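Local coordinates for isoflavone reductase (Medicago sativa, PDB 2GAS), which reduces achiral isoflavones to chiral isoflavanones with NADPH, a late step in the biosynthesis of the alfalfa phytoalexin medicarpin, at residues A[32-37]-A[61-66]; A[3-8]-A[25-30]; A[79-84]-A[111-116]. All blocks are in the same frame, centred on the assembly; numbering follows the deposited sequence.

Contact 1 of 3, residues A[32-37]-A[61-66]; sequences LVRKTI and EGDIND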
ATOM      1  N   LEU A  32      10.110   6.639  13.502  1.00 19.76           N
ATOM      2  CA  LEU A  32      11.519   6.949  13.273  1.00 20.10           C
ATOM      3  C   LEU A  32      11.602   8.239  12.476  1.00 22.20           C
ATOM      4  O   LEU A  32      11.081   8.329  11.359  1.00 20.91           O
ATOM      5  CB  LEU A  32      12.206   5.829  12.492  1.00 21.31           C
ATOM      6  CG  LEU A  32      13.733   5.936  12.406  1.00 20.83           C
ATOM      7  CD1 LEU A  32      14.349   5.599  13.765  1.00 22.12           C
ATOM      8  CD2 LEU A  32      14.247   4.976  11.349  1.00 21.19           C
ATOM      9  N   VAL A  33      12.246   9.242  13.059  1.00 21.80           N
ATOM     10  CA  VAL A  33      12.383  10.535  12.407  1.00 25.97           C
ATOM     11  C   VAL A  33      13.775  11.111  12.608  1.00 29.49           C
ATOM     12  O   VAL A  33      14.396  10.917  13.655  1.00 31.03           O
ATOM     13  CB  VAL A  33      11.357  11.551  12.955  1.00 27.24           C
ATOM     14  CG1 VAL A  33       9.946  11.145  12.550  1.00 25.59           C
ATOM     15  CG2 VAL A  33      11.466  11.629  14.463  1.00 29.50           C
ATOM     16  N   ARG A  34      14.254  11.822  11.593  1.00 31.68           N
ATOM     17  CA  ARG A  34      15.561  12.452  11.644  1.00 35.62           C
ATOM     18  C   ARG A  34      15.392  13.870  12.184  1.00 36.80           C
ATOM     19  O   ARG A  34      14.564  14.637  11.691  1.00 37.40           O
ATOM     20  CB  ARG A  34      16.174  12.499  10.239  1.00 36.32           C
ATOM     21  CG  ARG A  34      16.301  11.134   9.582  1.00 40.00           C
ATOM     22  CD  ARG A  34      17.063  11.199   8.266  1.00 41.99           C
ATOM     23  NE  ARG A  34      16.320  11.869   7.203  1.00 42.15           N
ATOM     24  CZ  ARG A  34      16.769  12.001   5.960  1.00 44.17           C
ATOM     25  NH1 ARG A  34      16.037  12.622   5.046  1.00 45.82           N
ATOM     26  NH2 ARG A  34      17.956  11.511   5.629  1.00 44.76           N
ATOM     27  N   LYS A  35      16.160  14.210  13.213  1.00 39.69           N
ATOM     28  CA  LYS A  35      16.084  15.545  13.789  1.00 41.58           C
ATOM     29  C   LYS A  35      17.084  16.443  13.089  1.00 41.65           C
ATOM     30  O   LYS A  35      17.812  17.207  13.726  1.00 43.66           O
ATOM     31  CB  LYS A  35      16.372  15.503  15.293  1.00 43.37           C
ATOM     32  CG  LYS A  35      15.150  15.182  16.139  1.00 45.70           C
ATOM     33  CD  LYS A  35      14.099  16.276  16.001  1.00 46.70           C
ATOM     34  CE  LYS A  35      12.861  15.967  16.824  1.00 47.67           C
ATOM     35  NZ  LYS A  35      12.216  14.709  16.376  1.00 48.03           N
ATOM     36  N   THR A  36      17.115  16.335  11.765  1.00 40.36           N
ATOM     37  CA  THR A  36      18.012  17.131  10.945  1.00 39.25           C
ATOM     38  C   THR A  36      17.214  17.775   9.819  1.00 36.37           C
ATOM     39  O   THR A  36      16.097  17.354   9.519  1.00 36.61           O
ATOM     40  CB  THR A  36      19.139  16.265  10.347  1.00 40.58           C
ATOM     41  OG1 THR A  36      20.070  17.105   9.655  1.00 42.97           O
ATOM     42  CG2 THR A  36      18.571  15.238   9.382  1.00 40.94           C
ATOM     43  N   ILE A  37      17.792  18.799   9.203  1.00 31.66           N
ATOM     44  CA  ILE A  37      17.125  19.515   8.125  1.00 26.77           C
ATOM     45  C   ILE A  37      17.318  18.869   6.757  1.00 26.60           C
ATOM     46  O   ILE A  37      18.441  18.736   6.273  1.00 26.33           O
ATOM     47  CB  ILE A  37      17.613  20.981   8.075  1.00 26.12           C
ATOM     48  CG1 ILE A  37      17.083  21.731   9.298  1.00 24.76           C
ATOM     49  CG2 ILE A  37      17.167  21.652   6.779  1.00 24.87           C
ATOM     50  CD1 ILE A  37      17.524  23.170   9.376  1.00 25.74           C
ATOM     51  N   GLU A  61      14.940   8.942  17.281  1.00 27.01           N
ATOM     52  CA  GLU A  61      15.834   9.603  16.341  1.00 30.06           C
ATOM     53  C   GLU A  61      16.697   8.612  15.574  1.00 30.75           C
ATOM     54  O   GLU A  61      17.371   7.770  16.167  1.00 31.34           O
ATOM     55  CB  GLU A  61      16.728  10.603  17.080  1.00 32.07           C
ATOM     56  CG  GLU A  61      17.411  11.607  16.163  1.00 37.46           C
ATOM     57  CD  GLU A  61      18.278  12.597  16.919  1.00 39.70           C
ATOM     58  OE1 GLU A  61      17.809  13.152  17.935  1.00 41.38           O
ATOM     59  OE2 GLU A  61      19.427  12.828  16.486  1.00 41.93           O
ATOM     60  N   GLY A  62      16.674   8.715  14.250  1.00 32.06           N
ATOM     61  CA  GLY A  62      17.470   7.810  13.446  1.00 33.20           C
ATOM     62  C   GLY A  62      17.217   7.930  11.959  1.00 34.44           C
ATOM     63  O   GLY A  62      16.257   8.568  11.524  1.00 33.84           O
ATOM     64  N   ASP A  63      18.093   7.308  11.181  1.00 35.42           N
ATOM     65  CA  ASP A  63      17.991   7.322   9.731  1.00 37.87           C
ATOM     66  C   ASP A  63      18.284   5.930   9.186  1.00 37.98           C
ATOM     67  O   ASP A  63      19.249   5.283   9.590  1.00 38.13           O
ATOM     68  CB  ASP A  63      18.982   8.332   9.143  1.00 40.44           C
ATOM     69  CG  ASP A  63      19.068   8.253   7.629  1.00 42.42           C
ATOM     70  OD1 ASP A  63      18.008   8.281   6.967  1.00 44.80           O
ATOM     71  OD2 ASP A  63      20.197   8.164   7.103  1.00 44.02           O
ATOM     72  N   ILE A  64      17.438   5.474   8.268  1.00 38.15           N
ATOM     73  CA  ILE A  64      17.599   4.159   7.660  1.00 38.76           C
ATOM     74  C   ILE A  64      19.038   3.946   7.198  1.00 38.61           C
ATOM     75  O   ILE A  64      19.516   2.813   7.133  1.00 38.30           O
ATOM     76  CB  ILE A  64      16.662   3.993   6.438  1.00 39.17           C
ATOM     77  CG1 ILE A  64      15.219   4.309   6.837  1.00 40.75           C
ATOM     78  CG2 ILE A  64      16.776   2.582   5.876  1.00 39.41           C
ATOM     79  CD1 ILE A  64      14.675   3.444   7.951  1.00 40.48           C
ATOM     80  N   ASN A  65      19.726   5.039   6.884  1.00 38.80           N
ATOM     81  CA  ASN A  65      21.105   4.960   6.420  1.00 39.10           C
ATOM     82  C   ASN A  65      22.142   5.088   7.535  1.00 38.82           C
ATOM     83  O   ASN A  65      23.341   5.173   7.270  1.00 39.21           O
ATOM     84  CB  ASN A  65      21.358   6.020   5.345  1.00 42.55           C
ATOM     85  CG  ASN A  65      20.531   5.788   4.094  1.00 45.23           C
ATOM     86  OD1 ASN A  65      19.303   5.908   4.112  1.00 47.62           O
ATOM     87  ND2 ASN A  65      21.199   5.444   2.999  1.00 46.64           N
ATOM     88  N   ASP A  66      21.678   5.110   8.779  1.00 37.06           N
ATOM     89  CA  ASP A  66      22.574   5.195   9.926  1.00 35.41           C
ATOM     90  C   ASP A  66      22.319   3.955  10.780  1.00 33.68           C
ATOM     91  O   ASP A  66      21.498   3.972  11.698  1.00 31.11           O
ATOM     92  CB  ASP A  66      22.306   6.469  10.729  1.00 38.51           C
ATOM     93  CG  ASP A  66      23.341   6.700  11.816  1.00 39.81           C
ATOM     94  OD1 ASP A  66      23.325   7.786  12.433  1.00 43.13           O
ATOM     95  OD2 ASP A  66      24.169   5.798  12.056  1.00 41.99           O
TER
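Backbone pairing survives here only as a last parallel bridge, Val33 against Glu61, before both segments leave their strands. The amide of Gly62 donates to the carbonyl O of Val33 over 3.2 Å (N to O), and it does so from well above the carbonyl plane, off the lone pairs. The same oxygen also receives the CA-H of Glu61, with CA 3.3 Å from O, and is thus met twice by consecutive residues of 61-66, where strand 58-61 ends.

Charge is carried by Arg34 and Asp63, whose side chains run alongside each other in the same direction. Arg34 CD passes 3.3 Å from Asp63 OD1, and the bend at chi3 (-70°) beyond it carries the guanidinium round so that NH2 makes a long salt bridge of 3.5 Å to the same OD1; guanidinium and carboxylate planes differ by 28°. By similarity Arg34 binds NADP(+), so Asp63 is probably a second-shell residue that steadies it. Lys35 meets Glu61 through carbon rather than charge: the two side chains cross at about a right angle, Lys35 CB and CG lying against the Glu61 carboxylate, while NZ remains 6.0 Å from OE1.

Apolar contact lies with Leu32, whose CG is anti to the backbone N. CD1 sits 3.8 Å from Gly62 CA, where a side chain at Gly62 would collide with it, and CD2 meets the tip of Ile64 at CD1, also at 3.8 Å.

A type I turn from Asp63 to Asp66 then leads to helix 67-74, with Asp66 at its N-cap. Leu32 and Ile64 both rest on Leu8 of the adjacent strand 5-8, Ile64 also reaches Ile95 of helix 92-102, and Val33 packs against Leu59 of strand 58-61 and against Pro10, in the loop that probably binds NADP(+).

Contact 2 of 3, residues A[3-8]-A[25-30]; sequences NKILIL and AGNPTY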
ATOM      1  N   ASN A   3       2.045  -4.883  22.117  1.00 30.26           N
ATOM      2  CA  ASN A   3       3.059  -4.736  21.076  1.00 27.46           C
ATOM      3  C   ASN A   3       3.451  -3.289  20.808  1.00 23.39           C
ATOM      4  O   ASN A   3       2.600  -2.445  20.523  1.00 21.83           O
ATOM      5  CB  ASN A   3       2.578  -5.357  19.759  1.00 29.79           C
ATOM      6  CG  ASN A   3       2.345  -6.847  19.863  1.00 33.03           C
ATOM      7  OD1 ASN A   3       3.261  -7.612  20.164  1.00 34.74           O
ATOM      8  ND2 ASN A   3       1.112  -7.270  19.609  1.00 35.82           N
ATOM      9  N   LYS A   4       4.749  -3.013  20.902  1.00 20.70           N
ATOM     10  CA  LYS A   4       5.276  -1.685  20.625  1.00 19.27           C
ATOM     11  C   LYS A   4       5.549  -1.682  19.126  1.00 19.12           C
ATOM     12  O   LYS A   4       6.320  -2.501  18.634  1.00 19.60           O
ATOM     13  CB  LYS A   4       6.567  -1.453  21.413  1.00 20.25           C
ATOM     14  CG  LYS A   4       6.336  -1.367  22.922  1.00 22.46           C
ATOM     15  CD  LYS A   4       7.641  -1.213  23.692  1.00 26.89           C
ATOM     16  CE  LYS A   4       8.514  -2.449  23.561  1.00 31.02           C
ATOM     17  NZ  LYS A   4       9.751  -2.350  24.391  1.00 36.40           N
ATOM     18  N   ILE A   5       4.902  -0.764  18.412  1.00 17.43           N
ATOM     19  CA  ILE A   5       5.021  -0.680  16.959  1.00 16.00           C
ATOM     20  C   ILE A   5       5.805   0.537  16.461  1.00 17.12           C
ATOM     21  O   ILE A   5       5.473   1.680  16.785  1.00 17.42           O
ATOM     22  CB  ILE A   5       3.605  -0.661  16.317  1.00 17.00           C
ATOM     23  CG1 ILE A   5       2.822  -1.901  16.762  1.00 17.26           C
ATOM     24  CG2 ILE A   5       3.707  -0.619  14.783  1.00 15.84           C
ATOM     25  CD1 ILE A   5       1.387  -1.942  16.272  1.00 18.91           C
ATOM     26  N   LEU A   6       6.839   0.274  15.664  1.00 16.84           N
ATOM     27  CA  LEU A   6       7.679   1.324  15.093  1.00 17.29           C
ATOM     28  C   LEU A   6       7.357   1.478  13.612  1.00 16.21           C
ATOM     29  O   LEU A   6       7.388   0.503  12.857  1.00 17.19           O
ATOM     30  CB  LEU A   6       9.160   0.961  15.239  1.00 17.19           C
ATOM     31  CG  LEU A   6      10.149   1.889  14.523  1.00 17.94           C
ATOM     32  CD1 LEU A   6      10.057   3.298  15.099  1.00 18.34           C
ATOM     33  CD2 LEU A   6      11.563   1.338  14.678  1.00 18.82           C
ATOM     34  N   ILE A   7       7.061   2.706  13.205  1.00 16.74           N
ATOM     35  CA  ILE A   7       6.741   2.990  11.814  1.00 15.53           C
ATOM     36  C   ILE A   7       7.855   3.771  11.134  1.00 16.11           C
ATOM     37  O   ILE A   7       8.207   4.873  11.563  1.00 17.08           O
ATOM     38  CB  ILE A   7       5.438   3.823  11.688  1.00 15.12           C
ATOM     39  CG1 ILE A   7       4.257   3.044  12.272  1.00 18.12           C
ATOM     40  CG2 ILE A   7       5.192   4.202  10.226  1.00 17.60           C
ATOM     41  CD1 ILE A   7       4.101   1.663  11.695  1.00 25.47           C
ATOM     42  N   LEU A   8       8.420   3.185  10.080  1.00 15.26           N
ATOM     43  CA  LEU A   8       9.457   3.846   9.294  1.00 15.43           C
ATOM     44  C   LEU A   8       8.684   4.539   8.168  1.00 15.07           C
ATOM     45  O   LEU A   8       7.702   3.985   7.660  1.00 17.64           O
ATOM     46  CB  LEU A   8      10.432   2.806   8.737  1.00 18.12           C
ATOM     47  CG  LEU A   8      10.967   1.803   9.768  1.00 22.93           C
ATOM     48  CD1 LEU A   8      11.886   0.805   9.080  1.00 26.03           C
ATOM     49  CD2 LEU A   8      11.706   2.525  10.876  1.00 24.29           C
ATOM     50  N   ALA A  25      -5.782   2.005  17.921  1.00 19.66           N
ATOM     51  CA  ALA A  25      -5.866   0.664  18.485  1.00 20.81           C
ATOM     52  C   ALA A  25      -5.362   0.616  19.924  1.00 22.91           C
ATOM     53  O   ALA A  25      -5.682  -0.311  20.668  1.00 24.20           O
ATOM     54  CB  ALA A  25      -5.068  -0.307  17.628  1.00 21.09           C
ATOM     55  N   GLY A  26      -4.562   1.610  20.300  1.00 22.57           N
ATOM     56  CA  GLY A  26      -4.036   1.675  21.652  1.00 23.40           C
ATOM     57  C   GLY A  26      -2.625   1.142  21.820  1.00 23.25           C
ATOM     58  O   GLY A  26      -2.136   1.016  22.942  1.00 24.86           O
ATOM     59  N   ASN A  27      -1.958   0.824  20.714  1.00 20.93           N
ATOM     60  CA  ASN A  27      -0.594   0.313  20.793  1.00 21.04           C
ATOM     61  C   ASN A  27       0.413   1.396  21.119  1.00 20.08           C
ATOM     62  O   ASN A  27       0.241   2.550  20.726  1.00 21.57           O
ATOM     63  CB  ASN A  27      -0.130  -0.277  19.459  1.00 20.51           C
ATOM     64  CG  ASN A  27      -0.846  -1.541  19.093  1.00 19.66           C
ATOM     65  OD1 ASN A  27      -1.992  -1.508  18.655  1.00 21.84           O
ATOM     66  ND2 ASN A  27      -0.172  -2.670  19.264  1.00 20.44           N
ATOM     67  N   PRO A  28       1.472   1.044  21.869  1.00 21.61           N
ATOM     68  CA  PRO A  28       2.477   2.066  22.164  1.00 21.40           C
ATOM     69  C   PRO A  28       3.019   2.293  20.750  1.00 19.97           C
ATOM     70  O   PRO A  28       3.434   1.338  20.085  1.00 20.19           O
ATOM     71  CB  PRO A  28       3.474   1.322  23.045  1.00 22.93           C
ATOM     72  CG  PRO A  28       2.600   0.365  23.790  1.00 22.53           C
ATOM     73  CD  PRO A  28       1.675  -0.155  22.704  1.00 21.99           C
ATOM     74  N   THR A  29       3.002   3.536  20.288  1.00 18.92           N
ATOM     75  CA  THR A  29       3.418   3.841  18.926  1.00 17.65           C
ATOM     76  C   THR A  29       4.682   4.678  18.831  1.00 18.25           C
ATOM     77  O   THR A  29       4.811   5.695  19.508  1.00 18.83           O
ATOM     78  CB  THR A  29       2.250   4.540  18.201  1.00 17.38           C
ATOM     79  OG1 THR A  29       1.066   3.748  18.365  1.00 16.85           O
ATOM     80  CG2 THR A  29       2.536   4.696  16.722  1.00 16.38           C
ATOM     81  N   TYR A  30       5.607   4.233  17.982  1.00 18.38           N
ATOM     82  CA  TYR A  30       6.888   4.900  17.778  1.00 18.45           C
ATOM     83  C   TYR A  30       7.075   5.256  16.307  1.00 17.56           C
ATOM     84  O   TYR A  30       6.633   4.519  15.428  1.00 17.57           O
ATOM     85  CB  TYR A  30       8.033   3.975  18.211  1.00 18.30           C
ATOM     86  CG  TYR A  30       7.989   3.536  19.658  1.00 19.40           C
ATOM     87  CD1 TYR A  30       6.988   2.683  20.126  1.00 21.68           C
ATOM     88  CD2 TYR A  30       8.953   3.975  20.561  1.00 21.86           C
ATOM     89  CE1 TYR A  30       6.949   2.281  21.464  1.00 23.08           C
ATOM     90  CE2 TYR A  30       8.924   3.582  21.897  1.00 24.18           C
ATOM     91  CZ  TYR A  30       7.922   2.739  22.342  1.00 23.88           C
ATOM     92  OH  TYR A  30       7.886   2.369  23.668  1.00 25.97           O
TER
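Gly26, with its positive phi, closes helix 15-25 in a Schellman motif and turns the chain back toward the sheet. Asn27 follows, CG anti to its carbonyl carbon, and presents ND2 to the carbonyl O of Asn3 at 3.1 Å. The bond is nearly straight (173°), lies in the amide plane and falls on a lone pair; ND2 also bonds OD1 of Asn203. The flat amide of Asn27 also receives the end of Ile5, whose CD1 is 3.5 Å from ND2. Pro28 brings CD to 3.3 Å from Asn3 O and CB against Lys4 CG, while its own carbonyl accepts Ile5 N at 3.1 Å, almost along the C=O axis. Thr29 turns OG1 back to Asn27 O, a bond of 2.8 Å within 25-30, and OG1 is also hydrogen-bonded with Ser22 OG of the helix.

Tyr30 brings the pairing to full strength: its N donates to Ile5 O at 2.8 Å, and its O accepts from Ile7 N at 2.9 Å. Ile5 O lies in the ring plane at the edge, and the Lys4 methylenes run obliquely beside CE1 and the hydroxyl before NZ goes on to Gln76 O. Leu6 CD1 touches Tyr30 CB.

Two parallel strands joined through helix 15-25 make this the first beta-alpha-beta crossover of an NADP(+)-binding Rossmann fold.

Contact 3 of 3, residues A[79-84]-A[111-116]; sequences IVICAA and SEFGLD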
ATOM      1  N   ILE A  79       7.416  -4.620  16.887  1.00 17.34           N
ATOM      2  CA  ILE A  79       7.028  -4.721  15.484  1.00 17.42           C
ATOM      3  C   ILE A  79       7.560  -3.546  14.676  1.00 16.31           C
ATOM      4  O   ILE A  79       7.486  -2.396  15.109  1.00 16.19           O
ATOM      5  CB  ILE A  79       5.487  -4.777  15.365  1.00 18.32           C
ATOM      6  CG1 ILE A  79       4.967  -5.983  16.156  1.00 18.79           C
ATOM      7  CG2 ILE A  79       5.068  -4.874  13.894  1.00 17.65           C
ATOM      8  CD1 ILE A  79       3.457  -6.071  16.231  1.00 21.46           C
ATOM      9  N   VAL A  80       8.103  -3.848  13.503  1.00 13.58           N
ATOM     10  CA  VAL A  80       8.666  -2.828  12.629  1.00 15.33           C
ATOM     11  C   VAL A  80       7.895  -2.813  11.314  1.00 16.33           C
ATOM     12  O   VAL A  80       7.752  -3.842  10.654  1.00 14.16           O
ATOM     13  CB  VAL A  80      10.157  -3.118  12.343  1.00 16.41           C
ATOM     14  CG1 VAL A  80      10.720  -2.069  11.404  1.00 16.88           C
ATOM     15  CG2 VAL A  80      10.942  -3.152  13.645  1.00 15.46           C
ATOM     16  N   ILE A  81       7.388  -1.641  10.952  1.00 14.22           N
ATOM     17  CA  ILE A  81       6.627  -1.482   9.718  1.00 14.95           C
ATOM     18  C   ILE A  81       7.311  -0.488   8.792  1.00 15.75           C
ATOM     19  O   ILE A  81       7.489   0.673   9.151  1.00 14.64           O
ATOM     20  CB  ILE A  81       5.204  -0.973  10.009  1.00 14.14           C
ATOM     21  CG1 ILE A  81       4.483  -1.965  10.928  1.00 16.51           C
ATOM     22  CG2 ILE A  81       4.439  -0.783   8.701  1.00 14.93           C
ATOM     23  CD1 ILE A  81       3.090  -1.530  11.354  1.00 18.92           C
ATOM     24  N   CYS A  82       7.705  -0.949   7.607  1.00 15.53           N
ATOM     25  CA  CYS A  82       8.340  -0.062   6.639  1.00 17.10           C
ATOM     26  C   CYS A  82       7.253   0.437   5.691  1.00 17.81           C
ATOM     27  O   CYS A  82       6.910  -0.226   4.708  1.00 16.87           O
ATOM     28  CB  CYS A  82       9.420  -0.804   5.855  1.00 20.52           C
ATOM     29  SG  CYS A  82      10.449   0.311   4.895  1.00 26.33           S
ATOM     30  N   ALA A  83       6.702   1.607   5.998  1.00 17.72           N
ATOM     31  CA  ALA A  83       5.636   2.187   5.194  1.00 19.43           C
ATOM     32  C   ALA A  83       6.142   2.625   3.831  1.00 21.19           C
ATOM     33  O   ALA A  83       7.175   3.292   3.724  1.00 23.33           O
ATOM     34  CB  ALA A  83       5.014   3.370   5.932  1.00 18.29           C
ATOM     35  N   ALA A  84       5.406   2.248   2.789  1.00 22.18           N
ATOM     36  CA  ALA A  84       5.780   2.600   1.428  1.00 22.72           C
ATOM     37  C   ALA A  84       5.798   4.115   1.246  1.00 23.67           C
ATOM     38  O   ALA A  84       4.961   4.830   1.804  1.00 23.58           O
ATOM     39  CB  ALA A  84       4.814   1.963   0.439  1.00 25.03           C
ATOM     40  N   SER A 111       8.052  -2.990   2.864  1.00 15.69           N
ATOM     41  CA  SER A 111       7.356  -2.013   2.034  1.00 16.46           C
ATOM     42  C   SER A 111       6.574  -2.665   0.896  1.00 15.84           C
ATOM     43  O   SER A 111       7.004  -2.672  -0.258  1.00 16.78           O
ATOM     44  CB  SER A 111       8.367  -0.999   1.479  1.00 17.15           C
ATOM     45  OG  SER A 111       7.721   0.036   0.763  1.00 19.46           O
ATOM     46  N   GLU A 112       5.414  -3.212   1.242  1.00 15.02           N
ATOM     47  CA  GLU A 112       4.545  -3.874   0.283  1.00 14.11           C
ATOM     48  C   GLU A 112       3.460  -2.870  -0.077  1.00 14.29           C
ATOM     49  O   GLU A 112       3.684  -1.981  -0.892  1.00 15.28           O
ATOM     50  CB  GLU A 112       3.953  -5.130   0.923  1.00 14.79           C
ATOM     51  CG  GLU A 112       4.981  -6.247   1.166  1.00 15.83           C
ATOM     52  CD  GLU A 112       5.245  -7.069  -0.080  1.00 17.55           C
ATOM     53  OE1 GLU A 112       4.348  -7.117  -0.949  1.00 17.81           O
ATOM     54  OE2 GLU A 112       6.333  -7.682  -0.186  1.00 17.79           O
ATOM     55  N   PHE A 113       2.293  -3.014   0.539  1.00 14.56           N
ATOM     56  CA  PHE A 113       1.189  -2.085   0.324  1.00 15.01           C
ATOM     57  C   PHE A 113       0.754  -1.902  -1.126  1.00 17.07           C
ATOM     58  O   PHE A 113       0.469  -0.789  -1.582  1.00 18.32           O
ATOM     59  CB  PHE A 113       1.543  -0.733   0.964  1.00 15.07           C
ATOM     60  CG  PHE A 113       1.892  -0.842   2.420  1.00 15.54           C
ATOM     61  CD1 PHE A 113       3.223  -0.885   2.833  1.00 14.74           C
ATOM     62  CD2 PHE A 113       0.887  -0.992   3.378  1.00 14.28           C
ATOM     63  CE1 PHE A 113       3.554  -1.085   4.171  1.00 16.36           C
ATOM     64  CE2 PHE A 113       1.211  -1.193   4.720  1.00 15.35           C
ATOM     65  CZ  PHE A 113       2.549  -1.240   5.118  1.00 16.87           C
ATOM     66  N   GLY A 114       0.694  -3.019  -1.839  1.00 16.12           N
ATOM     67  CA  GLY A 114       0.269  -3.019  -3.223  1.00 16.98           C
ATOM     68  C   GLY A 114      -0.251  -4.403  -3.551  1.00 16.52           C
ATOM     69  O   GLY A 114      -0.846  -5.068  -2.705  1.00 17.02           O
ATOM     70  N   LEU A 115      -0.035  -4.847  -4.780  1.00 16.71           N
ATOM     71  CA  LEU A 115      -0.494  -6.177  -5.167  1.00 15.63           C
ATOM     72  C   LEU A 115       0.411  -7.221  -4.521  1.00 15.42           C
ATOM     73  O   LEU A 115       1.412  -6.883  -3.889  1.00 15.90           O
ATOM     74  CB  LEU A 115      -0.450  -6.337  -6.694  1.00 17.38           C
ATOM     75  CG  LEU A 115       0.911  -6.621  -7.342  1.00 20.35           C
ATOM     76  CD1 LEU A 115       0.722  -6.827  -8.833  1.00 22.00           C
ATOM     77  CD2 LEU A 115       1.870  -5.472  -7.081  1.00 22.44           C
ATOM     78  N   ASP A 116       0.054  -8.492  -4.659  1.00 15.42           N
ATOM     79  CA  ASP A 116       0.892  -9.560  -4.124  1.00 16.77           C
ATOM     80  C   ASP A 116       1.978  -9.756  -5.189  1.00 17.60           C
ATOM     81  O   ASP A 116       1.706 -10.302  -6.259  1.00 18.14           O
ATOM     82  CB  ASP A 116       0.082 -10.848  -3.946  1.00 17.10           C
ATOM     83  CG  ASP A 116       0.907 -11.966  -3.352  1.00 16.90           C
ATOM     84  OD1 ASP A 116       2.144 -11.819  -3.324  1.00 17.05           O
ATOM     85  OD2 ASP A 116       0.332 -12.988  -2.919  1.00 17.54           O
TER
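The ring of Phe113 enters edge first. At its rim, near the ring plane, lie the carbonyl O of Cys82, 3.5 Å from CE1, and the CG2 methyl of Ile81, 4.1 Å from CZ. The amide N of Ala84 and the CA of Ala83 approach obliquely, near CD1 and CE1, and Ala84 CB adds a methyl 4.0 Å from CD1. The first torsion, chi1 -56°, sets CG anti to the carbonyl carbon on a backbone of positive phi, and so aims the ring at the end of strand 79-82. Val194 and Thr198 of helix 191-202 also touch the Phe113 side chain. An alanine here would remove the ring that meets Ile81, Ala84, the Cys82 carbonyl and helix 191-202, and would probably loosen the hold of this loop on the strand end.

Ser111 carries the second half of the contact. Its CA-H makes a bent contact with Cys82 O, with CA 3.2 Å from that oxygen, so the carbonyl meets both this C-H and the ring edge of Phe113. With OG anti to the backbone N (chi1 -175°), the hydroxyl oxygen comes within 3.3 Å of Ala84 CA and 3.5 Å of Ala84 CB.

Glu112 directs its CB away from the strand; its carboxylate forms a salt bridge with Arg137, an NADP(+)-binding residue by similarity, and its carbonyl O accepts from NZ of Lys133, whose protonated form this oxygen would probably favour. Ala83 lies close to Gly15, a probable NADP(+)-binding residue at the start of helix 15-25. Loops that follow neighbouring parallel strands at their C-terminal ends, gathered about the probable cofactor site and Lys133, the likely proton acceptor, mark the active-site edge of a Rossmann fold.

In the fold
One parallel sheet supports all three contacts, yet each draws on different chemistry. Contact 2 belongs to the sheet proper, partly buried with none of its touching residues exposed, and regular backbone bonds do the work. Contact 1 shares strand 29-33 with it, toward the C-terminal ends of the strands, where pairing gives way to charge and some touching residues are exposed; a probable backbone hydrogen bond, Leu32 N to Ile7 O, ties the two together. Contact 3 is the most buried, near the centre of the chain, and relies on an aromatic edge and C-H contacts. It joins contact 2 through strands 5-8 and 79-82, by the probable backbone hydrogen bond Leu6 N to Ile79 O for instance, but does not touch contact 1.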